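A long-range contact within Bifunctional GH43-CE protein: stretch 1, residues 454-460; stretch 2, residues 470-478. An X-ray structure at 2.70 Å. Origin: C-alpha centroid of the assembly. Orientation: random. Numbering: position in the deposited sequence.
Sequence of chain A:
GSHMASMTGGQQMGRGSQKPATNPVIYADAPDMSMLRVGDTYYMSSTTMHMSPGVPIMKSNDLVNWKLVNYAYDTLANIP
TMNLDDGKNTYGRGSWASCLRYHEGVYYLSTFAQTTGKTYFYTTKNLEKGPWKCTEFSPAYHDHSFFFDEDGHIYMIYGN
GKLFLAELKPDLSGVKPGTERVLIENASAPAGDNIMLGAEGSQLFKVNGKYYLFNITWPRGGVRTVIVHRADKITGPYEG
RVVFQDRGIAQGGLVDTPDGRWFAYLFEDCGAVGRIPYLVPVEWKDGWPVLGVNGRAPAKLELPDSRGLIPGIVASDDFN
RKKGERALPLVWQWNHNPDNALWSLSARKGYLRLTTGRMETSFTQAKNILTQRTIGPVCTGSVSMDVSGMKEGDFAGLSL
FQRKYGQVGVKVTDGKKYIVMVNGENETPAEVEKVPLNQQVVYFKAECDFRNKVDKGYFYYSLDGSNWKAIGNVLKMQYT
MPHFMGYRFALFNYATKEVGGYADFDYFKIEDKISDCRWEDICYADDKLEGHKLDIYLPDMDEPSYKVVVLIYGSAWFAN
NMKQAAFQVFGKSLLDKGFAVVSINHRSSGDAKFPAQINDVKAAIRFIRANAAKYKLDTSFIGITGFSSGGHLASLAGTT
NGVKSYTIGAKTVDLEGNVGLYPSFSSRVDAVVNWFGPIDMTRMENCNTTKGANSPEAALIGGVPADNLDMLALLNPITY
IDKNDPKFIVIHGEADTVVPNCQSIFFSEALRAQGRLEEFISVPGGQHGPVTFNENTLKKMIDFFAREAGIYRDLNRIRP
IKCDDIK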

# COMPACT_ATOMS: atom_id res chain seq x y z
N VAL A 454 -9.13 -1.92 1.20
CA VAL A 454 -8.76 -0.83 0.29
C VAL A 454 -7.33 -1.09 -0.22
O VAL A 454 -7.04 -0.84 -1.39
CB VAL A 454 -8.92 0.58 0.92
CG1 VAL A 454 -10.37 0.85 1.32
CG2 VAL A 454 -7.98 0.82 2.10
N ASP A 455 -6.48 -1.63 0.67
CA ASP A 455 -5.21 -2.27 0.31
C ASP A 455 -4.31 -1.29 -0.45
O ASP A 455 -4.03 -1.49 -1.63
CB ASP A 455 -5.42 -3.53 -0.53
CG ASP A 455 -6.01 -4.70 0.23
OD1 ASP A 455 -6.32 -4.54 1.43
OD2 ASP A 455 -6.16 -5.77 -0.39
N LYS A 456 -3.87 -0.24 0.25
CA LYS A 456 -3.07 0.83 -0.33
C LYS A 456 -1.88 1.12 0.59
O LYS A 456 -2.04 1.16 1.82
CB LYS A 456 -3.93 2.09 -0.54
CG LYS A 456 -5.07 1.94 -1.54
CD LYS A 456 -5.85 3.22 -1.79
CE LYS A 456 -6.55 3.76 -0.56
NZ LYS A 456 -7.65 4.68 -0.92
N GLY A 457 -0.70 1.32 -0.01
CA GLY A 457 0.53 1.63 0.70
C GLY A 457 1.04 3.02 0.35
O GLY A 457 1.33 3.30 -0.82
N TYR A 458 1.12 3.90 1.36
CA TYR A 458 1.69 5.24 1.22
C TYR A 458 3.13 5.23 1.76
O TYR A 458 3.38 4.75 2.86
CB TYR A 458 0.87 6.28 1.99
CG TYR A 458 -0.63 6.15 1.86
CD1 TYR A 458 -1.25 6.13 0.62
CD2 TYR A 458 -1.44 6.08 2.99
CE1 TYR A 458 -2.63 6.03 0.51
CE2 TYR A 458 -2.82 5.97 2.89
CZ TYR A 458 -3.42 5.94 1.65
OH TYR A 458 -4.78 5.84 1.57
N PHE A 459 4.06 5.79 0.97
CA PHE A 459 5.46 5.94 1.38
C PHE A 459 5.78 7.41 1.66
O PHE A 459 5.24 8.30 1.00
CB PHE A 459 6.39 5.39 0.29
CG PHE A 459 6.21 3.92 0.01
CD1 PHE A 459 5.33 3.49 -0.96
CD2 PHE A 459 6.93 2.97 0.73
CE1 PHE A 459 5.17 2.13 -1.21
CE2 PHE A 459 6.77 1.62 0.47
CZ PHE A 459 5.89 1.20 -0.50
N TYR A 460 6.66 7.63 2.64
CA TYR A 460 7.18 8.94 3.00
C TYR A 460 8.70 8.84 3.19
O TYR A 460 9.23 7.73 3.39
CB TYR A 460 6.57 9.46 4.30
CG TYR A 460 5.07 9.51 4.39
CD1 TYR A 460 4.40 10.73 4.48
CD2 TYR A 460 4.31 8.36 4.44
CE1 TYR A 460 3.02 10.79 4.58
CE2 TYR A 460 2.93 8.41 4.54
CZ TYR A 460 2.28 9.63 4.61
OH TYR A 460 0.92 9.67 4.72
N ALA A 470 5.77 13.36 2.26
CA ALA A 470 5.20 12.34 1.36
C ALA A 470 6.01 12.28 0.06
O ALA A 470 6.56 13.30 -0.38
CB ALA A 470 3.75 12.66 1.09
N ILE A 471 6.08 11.09 -0.55
CA ILE A 471 6.84 10.90 -1.79
C ILE A 471 6.25 9.74 -2.61
O ILE A 471 6.01 8.63 -2.09
CB ILE A 471 8.34 10.69 -1.51
CG1 ILE A 471 9.11 10.36 -2.80
CG2 ILE A 471 8.55 9.63 -0.44
CD1 ILE A 471 10.61 10.54 -2.69
N GLY A 472 6.07 10.01 -3.91
CA GLY A 472 5.65 9.04 -4.91
C GLY A 472 4.15 8.80 -4.88
O GLY A 472 3.40 9.52 -4.15
N ASN A 473 3.71 7.80 -5.66
CA ASN A 473 2.29 7.43 -5.76
C ASN A 473 1.93 6.46 -4.62
O ASN A 473 2.76 6.16 -3.75
CB ASN A 473 1.95 6.86 -7.15
CG ASN A 473 2.70 5.59 -7.50
OD1 ASN A 473 3.37 5.00 -6.66
ND2 ASN A 473 2.61 5.17 -8.75
N VAL A 474 0.67 6.02 -4.63
CA VAL A 474 0.16 4.96 -3.75
C VAL A 474 0.48 3.61 -4.40
O VAL A 474 0.43 3.47 -5.63
CB VAL A 474 -1.35 5.11 -3.50
CG1 VAL A 474 -2.19 4.81 -4.73
CG2 VAL A 474 -1.82 4.26 -2.33
N LEU A 475 0.80 2.62 -3.56
CA LEU A 475 1.00 1.24 -3.98
C LEU A 475 -0.31 0.46 -3.81
O LEU A 475 -0.66 0.08 -2.69
CB LEU A 475 2.12 0.61 -3.14
CG LEU A 475 2.42 -0.86 -3.44
CD1 LEU A 475 3.10 -0.99 -4.80
CD2 LEU A 475 3.27 -1.49 -2.35
N LYS A 476 -1.02 0.24 -4.92
CA LYS A 476 -2.22 -0.61 -4.92
C LYS A 476 -1.81 -2.07 -4.74
O LYS A 476 -1.61 -2.80 -5.71
CB LYS A 476 -3.04 -0.43 -6.21
CG LYS A 476 -3.72 0.92 -6.38
CD LYS A 476 -4.53 1.35 -5.17
CE LYS A 476 -5.45 2.52 -5.46
NZ LYS A 476 -6.62 2.12 -6.29
N MET A 477 -1.68 -2.48 -3.47
CA MET A 477 -1.27 -3.82 -3.09
C MET A 477 -2.27 -4.84 -3.68
O MET A 477 -3.48 -4.63 -3.59
CB MET A 477 -1.25 -3.97 -1.56
CG MET A 477 -0.13 -3.20 -0.89
SD MET A 477 -0.45 -2.92 0.90
CE MET A 477 1.25 -3.12 1.51
N GLN A 478 -1.75 -5.90 -4.29
CA GLN A 478 -2.55 -7.05 -4.71
C GLN A 478 -1.91 -8.34 -4.17
O GLN A 478 -0.68 -8.52 -4.21
CB GLN A 478 -2.72 -7.11 -6.23
CG GLN A 478 -3.83 -8.07 -6.66
CD GLN A 478 -3.79 -8.48 -8.12
OE1 GLN A 478 -3.09 -7.88 -8.94
NE2 GLN A 478 -4.56 -9.50 -8.45

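What pins the two backbones together? The firmest link is the antiparallel pair Gly457 and Leu475, which satisfy each other twice: Gly457 N donates to Leu475 O at 3.0 Å, and Leu475 N donates to Gly457 O at 2.9 Å, the latter almost straight at 173°. Each acceptor also receives a CA-H...O contact, Lys456 CA lying 3.5 Å from Leu475 O and Val474 CA 3.6 Å from Gly457 O.

What happens to the donors and acceptors beyond this pair? The bonding loosens in both directions. Met477 N reaches Asp455 O at 3.1 Å, but the angle of 126° makes the bond weak; the same NH, Met477 N, also bonds weakly to Leu475 O, 2.9 Å away in its own stretch. Farther along, Ile471 N gives a weak bond to Phe459 O at 3.3 Å. Phe459 O also lies 3.2 Å from Ile471 O, a close approach of two acceptors that contributes no hydrogen bond. Between Gly457 and Tyr460 the register shifts by two residues, dividing the pairing into two ladders.

How do the side chains fill in around this backbone? The aliphatic portions of Lys456 and Lys476 touch, Lys456 CG lying 3.7 Å from Lys476 CD; Lys456 NZ is hydrogen-bonded elsewhere in the structure. Val474 CG2 approaches Lys456 CB at 3.5 Å and Tyr458 CE1 at 3.4 Å, so one small branched residue serves both neighbours. Phe459 presents its ring edge to Leu475, Phe459 CE1 lying 3.9 Å from Leu475 CB.

What do the smaller residues contribute? Without a side chain, Gly457 takes part in the contact through its backbone N and O. The Tyr460 ring packs beside Ala470, Tyr460 CD1 lying 3.6 Å from Ala470 CA and 4.0 Å from Ala470 CB. Altogether 612 Å² is buried, counting both sides.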